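Local coordinates for alkaline serine protease (Pseudoalteromonas sp., PDB 1Y9Z), which hydrolyses peptide bonds in proteins as a psychrophilic, subtilisin-like serine protease, probably through the catalytic triad common to that family, at residues G22-D30 against C117-M128; G150-G158 against P168-V177. All blocks are in the same frame, centred on the assembly; numbering follows the deposited sequence.

Contact 1 of 2, residues G22-D30 against C117-M128; sequences GNRTICIID and CVNSGGANVVTM
The guanidinium of R24 stacks on the side-chain amide of N124 where two neighbouring parallel strands of the subtilisin-like alpha/beta domain, 25-30 and 125-128, begin to pair. The two planes lie 6° apart, and N124 OD1 sits above the centre of the guanidinium, 3.6 Å from R24 CZ; W383 makes a cation-pi contact with the same arginine. That oxygen also accepts T25 N at 2.9 Å in a bent bond (137° at the hydrogen) and a hydrogen bond from a water that also bonds to T25 OG1, so N124 OD1 takes two hydrogen bonds while lying over the guanidinium. T25 answers through its carbonyl: T25 O receives N124 N at 2.8 Å and V125 N at 3.1 Å. I26 then points to the face covered by helices 65-74 and 368-385, its CD1 reaching 4.0 Å from T127 CG2, while T127 OG1 hydrogen-bonds to S376 OG. On the other face C27 holds SG anti to its backbone N (chi1 -169°), which directs the sulfur to helix 110-119 for a disulfide, C27 SG to C117 SG 2.0 Å. This covalent link ties the strand to the helix that precedes its partner, and the C27 backbone bonds to V125 and T127 continue the parallel pairing. I28 lies alongside T127, pointing the same way. On the face it shares with C27, I29 packs against the disulfide, its CG1 3.5 Å from C117 SG and its CD1 3.7 Å from V126 CG1. Last, D30 OD1 hydrogen-bonds to H65 ND1, consistent with the Asp-His pair of a subtilisin triad.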
loop_
_atom_site.group_PDB
_atom_site.type_symbol
_atom_site.label_atom_id
_atom_site.label_comp_id
_atom_site.label_asym_id
_atom_site.label_seq_id
_atom_site.Cartn_x
_atom_site.Cartn_y
_atom_site.Cartn_z
ATOM N N GLY A 22 2.923 -9.719 21.574
ATOM C CA GLY A 22 4.179 -9.500 22.264
ATOM C C GLY A 22 5.036 -10.754 22.244
ATOM O O GLY A 22 6.224 -10.705 22.574
ATOM N N ASN A 23 4.446 -11.886 21.866
ATOM C CA ASN A 23 5.215 -13.123 21.811
ATOM C C ASN A 23 5.852 -13.321 20.438
ATOM O O ASN A 23 6.550 -14.307 20.206
ATOM C CB ASN A 23 4.345 -14.334 22.216
ATOM C CG ASN A 23 3.228 -14.646 21.226
ATOM O OD1 ASN A 23 2.177 -15.171 21.612
ATOM N ND2 ASN A 23 3.453 -14.361 19.952
ATOM N N ARG A 24 5.621 -12.361 19.543
ATOM C CA ARG A 24 6.172 -12.396 18.187
ATOM C C ARG A 24 7.052 -11.173 17.922
ATOM O O ARG A 24 6.897 -10.126 18.553
ATOM C CB ARG A 24 5.052 -12.384 17.133
ATOM C CG ARG A 24 4.064 -13.544 17.160
ATOM C CD ARG A 24 4.708 -14.861 16.763
ATOM N NE ARG A 24 5.489 -15.432 17.853
ATOM C CZ ARG A 24 6.280 -16.491 17.729
ATOM N NH1 ARG A 24 6.953 -16.944 18.778
ATOM N NH2 ARG A 24 6.406 -17.097 16.555
ATOM N N THR A 25 7.977 -11.320 16.982
ATOM C CA THR A 25 8.844 -10.218 16.589
ATOM C C THR A 25 8.911 -10.192 15.069
ATOM O O THR A 25 9.228 -11.202 14.438
ATOM C CB THR A 25 10.281 -10.364 17.137
ATOM O OG1 THR A 25 10.263 -10.273 18.566
ATOM C CG2 THR A 25 11.173 -9.254 16.587
ATOM N N ILE A 26 8.577 -9.047 14.484
ATOM C CA ILE A 26 8.635 -8.899 13.037
ATOM C C ILE A 26 9.730 -7.894 12.705
ATOM O O ILE A 26 9.799 -6.818 13.298
ATOM C CB ILE A 26 7.277 -8.431 12.442
ATOM C CG1 ILE A 26 7.430 -8.191 10.936
ATOM C CG2 ILE A 26 6.785 -7.171 13.145
ATOM C CD1 ILE A 26 6.119 -8.067 10.192
ATOM N N CYS A 27 10.602 -8.268 11.776
ATOM C CA CYS A 27 11.704 -7.408 11.368
ATOM C C CYS A 27 11.441 -6.843 9.990
ATOM O O CYS A 27 11.172 -7.586 9.044
ATOM C CB CYS A 27 13.000 -8.203 11.341
ATOM S SG CYS A 27 14.543 -7.249 11.169
ATOM N N ILE A 28 11.526 -5.523 9.893
ATOM C CA ILE A 28 11.301 -4.823 8.639
ATOM C C ILE A 28 12.636 -4.404 8.031
ATOM O O ILE A 28 13.327 -3.530 8.563
ATOM C CB ILE A 28 10.445 -3.556 8.857
ATOM C CG1 ILE A 28 9.140 -3.918 9.568
ATOM C CG2 ILE A 28 10.143 -2.903 7.522
ATOM C CD1 ILE A 28 8.323 -2.708 10.000
ATOM N N ILE A 29 13.009 -5.052 6.931
ATOM C CA ILE A 29 14.244 -4.715 6.226
ATOM C C ILE A 29 13.782 -3.731 5.162
ATOM O O ILE A 29 13.111 -4.109 4.199
ATOM C CB ILE A 29 14.874 -5.964 5.576
ATOM C CG1 ILE A 29 15.264 -6.966 6.666
ATOM C CG2 ILE A 29 16.086 -5.569 4.742
ATOM C CD1 ILE A 29 15.942 -8.225 6.143
ATOM N N ASP A 30 14.133 -2.461 5.337
ATOM C CA ASP A 30 13.668 -1.445 4.408
ATOM C C ASP A 30 14.486 -0.156 4.540
ATOM O O ASP A 30 15.674 -0.202 4.864
ATOM C CB ASP A 30 12.180 -1.181 4.687
ATOM C CG ASP A 30 11.397 -0.829 3.437
ATOM O OD1 ASP A 30 11.709 0.205 2.818
ATOM O OD2 ASP A 30 10.464 -1.585 3.077
ATOM N N CYS A 117 18.429 -9.461 11.592
ATOM C CA CYS A 117 17.042 -9.528 12.025
ATOM C C CYS A 117 16.851 -10.675 13.014
ATOM O O CYS A 117 16.208 -10.523 14.052
ATOM C CB CYS A 117 16.136 -9.787 10.832
ATOM S SG CYS A 117 15.599 -8.366 9.836
ATOM N N VAL A 118 17.411 -11.829 12.667
ATOM C CA VAL A 118 17.291 -13.029 13.487
ATOM C C VAL A 118 18.170 -13.038 14.736
ATOM O O VAL A 118 17.677 -13.256 15.844
ATOM C CB VAL A 118 17.606 -14.290 12.645
ATOM C CG1 VAL A 118 17.578 -15.531 13.524
ATOM C CG2 VAL A 118 16.600 -14.420 11.511
ATOM N N ASN A 119 19.466 -12.799 14.561
ATOM C CA ASN A 119 20.399 -12.819 15.683
ATOM C C ASN A 119 20.297 -11.631 16.627
ATOM O O ASN A 119 20.350 -11.798 17.845
ATOM C CB ASN A 119 21.837 -12.930 15.174
ATOM C CG ASN A 119 22.058 -14.162 14.328
ATOM O OD1 ASN A 119 21.588 -15.250 14.664
ATOM N ND2 ASN A 119 22.783 -14.003 13.228
ATOM N N SER A 120 20.164 -10.433 16.070
ATOM C CA SER A 120 20.069 -9.231 16.888
ATOM C C SER A 120 18.637 -8.900 17.291
ATOM O O SER A 120 18.376 -8.542 18.438
ATOM C CB SER A 120 20.678 -8.039 16.148
ATOM O OG SER A 120 22.074 -8.204 15.982
ATOM N N GLY A 121 17.708 -9.029 16.350
ATOM C CA GLY A 121 16.323 -8.709 16.648
ATOM C C GLY A 121 15.452 -9.833 17.177
ATOM O O GLY A 121 14.367 -9.573 17.703
ATOM N N GLY A 122 15.912 -11.075 17.047
ATOM C CA GLY A 122 15.130 -12.212 17.509
ATOM C C GLY A 122 13.861 -12.362 16.690
ATOM O O GLY A 122 12.832 -12.815 17.189
ATOM N N ALA A 123 13.940 -11.999 15.416
ATOM C CA ALA A 123 12.789 -12.051 14.524
ATOM C C ALA A 123 12.199 -13.431 14.252
ATOM O O ALA A 123 12.924 -14.410 14.076
ATOM C CB ALA A 123 13.147 -11.387 13.197
ATOM N N ASN A 124 10.870 -13.489 14.218
ATOM C CA ASN A 124 10.146 -14.717 13.901
ATOM C C ASN A 124 9.688 -14.549 12.458
ATOM O O ASN A 124 9.582 -15.515 11.703
ATOM C CB ASN A 124 8.909 -14.878 14.785
ATOM C CG ASN A 124 9.245 -14.943 16.255
ATOM O OD1 ASN A 124 8.822 -14.091 17.035
ATOM N ND2 ASN A 124 10.005 -15.959 16.646
ATOM N N VAL A 125 9.404 -13.300 12.097
ATOM C CA VAL A 125 8.958 -12.947 10.758
ATOM C C VAL A 125 9.882 -11.871 10.201
ATOM O O VAL A 125 10.222 -10.915 10.898
ATOM C CB VAL A 125 7.516 -12.376 10.772
ATOM C CG1 VAL A 125 7.085 -12.003 9.357
ATOM C CG2 VAL A 125 6.554 -13.390 11.377
ATOM N N VAL A 126 10.308 -12.047 8.956
ATOM C CA VAL A 126 11.160 -11.066 8.298
ATOM C C VAL A 126 10.413 -10.637 7.045
ATOM O O VAL A 126 10.134 -11.457 6.163
ATOM C CB VAL A 126 12.533 -11.657 7.921
ATOM C CG1 VAL A 126 13.351 -10.625 7.160
ATOM C CG2 VAL A 126 13.277 -12.080 9.185
ATOM N N THR A 127 10.070 -9.354 6.980
ATOM C CA THR A 127 9.325 -8.828 5.850
ATOM C C THR A 127 10.224 -7.941 4.989
ATOM O O THR A 127 10.911 -7.042 5.487
ATOM C CB THR A 127 8.060 -8.081 6.359
ATOM O OG1 THR A 127 7.217 -7.745 5.254
ATOM C CG2 THR A 127 8.439 -6.827 7.131
ATOM N N MET A 128 10.218 -8.217 3.690
ATOM C CA MET A 128 11.072 -7.511 2.748
ATOM C C MET A 128 10.330 -6.940 1.547
ATOM O O MET A 128 10.064 -7.642 0.568
ATOM C CB MET A 128 12.176 -8.469 2.286
ATOM C CG MET A 128 12.974 -9.039 3.455
ATOM S SD MET A 128 14.038 -10.453 3.077
ATOM C CE MET A 128 12.852 -11.785 3.106
HETATM O O HOH W 1 9.690 -12.852 19.465
#

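Contact 2 of 2, residues G150-G158 against P168-V177. With NA (sodium ion), chain E; NA (sodium ion), chain F; PMS (phenylmethanesulfonic acid), chain H.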
loop_
_atom_site.group_PDB
_atom_site.type_symbol
_atom_site.label_atom_id
_atom_site.label_comp_id
_atom_site.label_asym_id
_atom_site.label_seq_id
_atom_site.Cartn_x
_atom_site.Cartn_y
_atom_site.Cartn_z
ATOM N N GLY A 150 12.776 -22.021 11.289
ATOM C CA GLY A 150 11.567 -21.471 11.878
ATOM C C GLY A 150 11.259 -20.003 11.648
ATOM O O GLY A 150 10.361 -19.458 12.291
ATOM N N VAL A 151 11.984 -19.355 10.740
ATOM C CA VAL A 151 11.742 -17.942 10.450
ATOM C C VAL A 151 10.891 -17.793 9.195
ATOM O O VAL A 151 11.248 -18.307 8.134
ATOM C CB VAL A 151 13.068 -17.181 10.243
ATOM C CG1 VAL A 151 12.785 -15.709 9.955
ATOM C CG2 VAL A 151 13.946 -17.327 11.472
ATOM N N LEU A 152 9.763 -17.098 9.318
ATOM C CA LEU A 152 8.869 -16.885 8.181
ATOM C C LEU A 152 9.374 -15.702 7.358
ATOM O O LEU A 152 9.535 -14.593 7.877
ATOM C CB LEU A 152 7.438 -16.622 8.670
ATOM C CG LEU A 152 6.337 -16.440 7.616
ATOM C CD1 LEU A 152 6.196 -17.698 6.772
ATOM C CD2 LEU A 152 5.020 -16.134 8.317
ATOM N N LEU A 153 9.620 -15.952 6.074
ATOM C CA LEU A 153 10.126 -14.938 5.156
ATOM C C LEU A 153 9.049 -14.530 4.156
ATOM O O LEU A 153 8.444 -15.379 3.496
ATOM C CB LEU A 153 11.350 -15.485 4.414
ATOM C CG LEU A 153 12.452 -16.073 5.302
ATOM C CD1 LEU A 153 13.528 -16.697 4.430
ATOM C CD2 LEU A 153 13.039 -14.987 6.199
ATOM N N ILE A 154 8.828 -13.224 4.036
ATOM C CA ILE A 154 7.805 -12.685 3.147
ATOM C C ILE A 154 8.381 -11.507 2.358
ATOM O O ILE A 154 9.059 -10.654 2.926
ATOM C CB ILE A 154 6.581 -12.229 3.980
ATOM C CG1 ILE A 154 6.036 -13.423 4.774
ATOM C CG2 ILE A 154 5.501 -11.651 3.080
ATOM C CD1 ILE A 154 5.010 -13.057 5.830
ATOM N N ALA A 155 8.117 -11.465 1.053
ATOM C CA ALA A 155 8.649 -10.395 0.213
ATOM C C ALA A 155 7.749 -10.023 -0.962
ATOM O O ALA A 155 6.875 -10.793 -1.368
ATOM C CB ALA A 155 10.033 -10.784 -0.296
ATOM N N ALA A 156 8.001 -8.843 -1.520
ATOM C CA ALA A 156 7.225 -8.304 -2.637
ATOM C C ALA A 156 7.564 -8.910 -3.996
ATOM O O ALA A 156 8.732 -9.070 -4.344
ATOM C CB ALA A 156 7.404 -6.791 -2.694
ATOM N N ALA A 157 6.528 -9.218 -4.772
ATOM C CA ALA A 157 6.720 -9.808 -6.093
ATOM C C ALA A 157 7.326 -8.841 -7.109
ATOM O O ALA A 157 7.932 -9.272 -8.087
ATOM C CB ALA A 157 5.397 -10.346 -6.617
ATOM N N GLY A 158 7.166 -7.540 -6.885
ATOM C CA GLY A 158 7.712 -6.558 -7.812
ATOM C C GLY A 158 6.644 -5.844 -8.622
ATOM O O GLY A 158 5.560 -6.389 -8.844
ATOM N N PRO A 168 14.331 -11.469 -3.005
ATOM C CA PRO A 168 14.046 -12.821 -2.511
ATOM C C PRO A 168 12.660 -13.447 -2.671
ATOM O O PRO A 168 12.506 -14.640 -2.406
ATOM C CB PRO A 168 14.437 -12.721 -1.044
ATOM C CG PRO A 168 13.960 -11.346 -0.696
ATOM C CD PRO A 168 14.447 -10.522 -1.878
ATOM N N ALA A 169 11.660 -12.680 -3.089
ATOM C CA ALA A 169 10.313 -13.232 -3.225
ATOM C C ALA A 169 10.232 -14.543 -3.997
ATOM O O ALA A 169 9.479 -15.442 -3.623
ATOM C CB ALA A 169 9.396 -12.210 -3.873
ATOM N N SER A 170 11.015 -14.660 -5.064
ATOM C CA SER A 170 10.956 -15.847 -5.908
ATOM C C SER A 170 11.711 -17.103 -5.473
ATOM O O SER A 170 11.769 -18.077 -6.225
ATOM C CB SER A 170 11.324 -15.450 -7.336
ATOM O OG SER A 170 10.408 -14.464 -7.798
ATOM N N TYR A 171 12.289 -17.088 -4.275
ATOM C CA TYR A 171 12.963 -18.273 -3.737
ATOM C C TYR A 171 11.844 -19.085 -3.080
ATOM O O TYR A 171 10.861 -18.513 -2.607
ATOM C CB TYR A 171 13.992 -17.893 -2.667
ATOM C CG TYR A 171 15.258 -17.257 -3.194
ATOM C CD1 TYR A 171 15.713 -16.046 -2.676
ATOM C CD2 TYR A 171 16.022 -17.878 -4.184
ATOM C CE1 TYR A 171 16.892 -15.468 -3.123
ATOM C CE2 TYR A 171 17.208 -17.308 -4.640
ATOM C CZ TYR A 171 17.636 -16.103 -4.104
ATOM O OH TYR A 171 18.808 -15.534 -4.542
ATOM N N ASP A 172 11.985 -20.403 -3.032
ATOM C CA ASP A 172 10.948 -21.242 -2.434
ATOM C C ASP A 172 10.758 -21.048 -0.930
ATOM O O ASP A 172 9.712 -21.397 -0.382
ATOM C CB ASP A 172 11.233 -22.720 -2.714
ATOM C CG ASP A 172 11.035 -23.084 -4.170
ATOM O OD1 ASP A 172 9.969 -22.742 -4.723
ATOM O OD2 ASP A 172 11.938 -23.717 -4.756
ATOM N N SER A 173 11.763 -20.489 -0.266
ATOM C CA SER A 173 11.709 -20.270 1.178
ATOM C C SER A 173 11.013 -18.970 1.568
ATOM O O SER A 173 10.872 -18.670 2.757
ATOM C CB SER A 173 13.130 -20.246 1.740
ATOM O OG SER A 173 13.868 -19.174 1.172
ATOM N N VAL A 174 10.577 -18.212 0.569
ATOM C CA VAL A 174 9.942 -16.917 0.800
ATOM C C VAL A 174 8.562 -16.813 0.163
ATOM O O VAL A 174 8.346 -17.312 -0.943
ATOM C CB VAL A 174 10.830 -15.787 0.215
ATOM C CG1 VAL A 174 10.239 -14.423 0.530
ATOM C CG2 VAL A 174 12.249 -15.909 0.749
ATOM N N MET A 175 7.628 -16.169 0.861
ATOM C CA MET A 175 6.288 -15.975 0.316
ATOM C C MET A 175 6.323 -14.779 -0.631
ATOM O O MET A 175 6.663 -13.668 -0.219
ATOM C CB MET A 175 5.266 -15.686 1.421
ATOM C CG MET A 175 5.023 -16.815 2.399
ATOM S SD MET A 175 3.644 -16.431 3.510
ATOM C CE MET A 175 2.250 -16.934 2.502
ATOM N N SER A 176 5.987 -15.006 -1.898
ATOM C CA SER A 176 5.959 -13.929 -2.883
ATOM C C SER A 176 4.566 -13.309 -2.852
ATOM O O SER A 176 3.571 -13.984 -3.113
ATOM C CB SER A 176 6.258 -14.474 -4.279
ATOM O OG SER A 176 6.161 -13.445 -5.246
ATOM N N VAL A 177 4.504 -12.017 -2.546
ATOM C CA VAL A 177 3.237 -11.305 -2.423
ATOM C C VAL A 177 2.859 -10.412 -3.599
ATOM O O VAL A 177 3.651 -9.574 -4.035
ATOM C CB VAL A 177 3.243 -10.435 -1.147
ATOM C CG1 VAL A 177 1.911 -9.709 -0.997
ATOM C CG2 VAL A 177 3.520 -11.303 0.068
HETATM NA NA NA E . 8.771 -17.645 -3.124
HETATM NA NA NA F . 6.400 -17.735 -3.144
HETATM C C PMS H . 9.485 -1.759 -4.461
HETATM S S PMS H . 8.503 -3.126 -3.796
HETATM C C1 PMS H . 10.994 -1.852 -4.121
HETATM C C2 PMS H . 11.857 -2.543 -5.047
HETATM C C3 PMS H . 13.257 -2.651 -4.774
HETATM C C4 PMS H . 13.754 -2.050 -3.552
HETATM C C5 PMS H . 12.912 -1.371 -2.639
HETATM C C6 PMS H . 11.507 -1.237 -2.870
HETATM O O2S PMS H . 9.322 -4.331 -3.869
HETATM O O1S PMS H . 7.302 -3.291 -4.580
HETATM O O HOH W 2 8.678 -18.118 4.447
HETATM O O HOH W 3 11.421 -9.771 -3.776
#
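I154 and M175 lie side by side and point the same way, I154 CG1 4.0 Å from M175 SD, on paired parallel strands 152-156 and 174-177 of the subtilisin-like alpha/beta sheet. The chain between them contains no helix and turns back through two type I turns, P168-Y171 and Y171-V174. I154 carries CG1 anti to its carbonyl carbon (chi1 -58°), which leaves CG2 to cross the neighbouring V177 at 3.6 Å from V177 CG2. Trimming I154 to an alanine would probably open a gap against V177 CG2 and leave M175 SD with less aliphatic packing, only L152 CD1 remaining close by from this strand. M175 bends at its last torsion (chi3 84°), and the chain end leads away toward R395 and N399 of helix 391-401.

The opposite face is built differently. L153 and V174 meet at about a right angle, and the V174 fork serves two neighbours: CG1, anti to the backbone N (chi1 -176°), lies 3.7 Å from A155 CB, whereas CG2 lies 3.8 Å from L153 CB. P168 and A169 also pack on the A155 methyl, while A169 CB comes within 3.2 Å of A156 O; a water joins that carbonyl to A169 N. Backbone pairing fixes the strands, as in A155 N to M175 O at 2.9 Å.

The turns present their carbonyls to a sodium ion, bound by A169, Y171 and V174 O (the last at 2.2 Å), with Q195 completing the set. V174 O is shared with a second sodium ion, a longer contact, and Q195 and E197 complete that site. At the C-terminal end of strand 152-156, A156 lines the ligand pocket: T368 hydrogen-bonds the bound phenylmethanesulfonic acid, and A156 CB touches its O2S at 3.3 Å.

How the contacts relate
The centres of contact 1 and contact 2 lie 14 Å apart in one sheet, and contact 1 closes before contact 2 opens along the chain. Strand 125-128, the second partner of contact 1, is the direct neighbour of strand 152-156, the first partner of contact 2: M128 N to I154 O is 2.8 Å and L152 N to N124 O is 2.9 Å, both probable hydrogen bonds. The strand order is therefore 25-30, 125-128, 152-156, 174-180, all parallel. Helix 368-385 packs against both contacts. The C-terminal ends of strands 125-128 and 152-156, at M128 and A156, both approach the bound phenylmethanesulfonic acid, so the two contacts build adjoining strands of the sheet that carries the pocket.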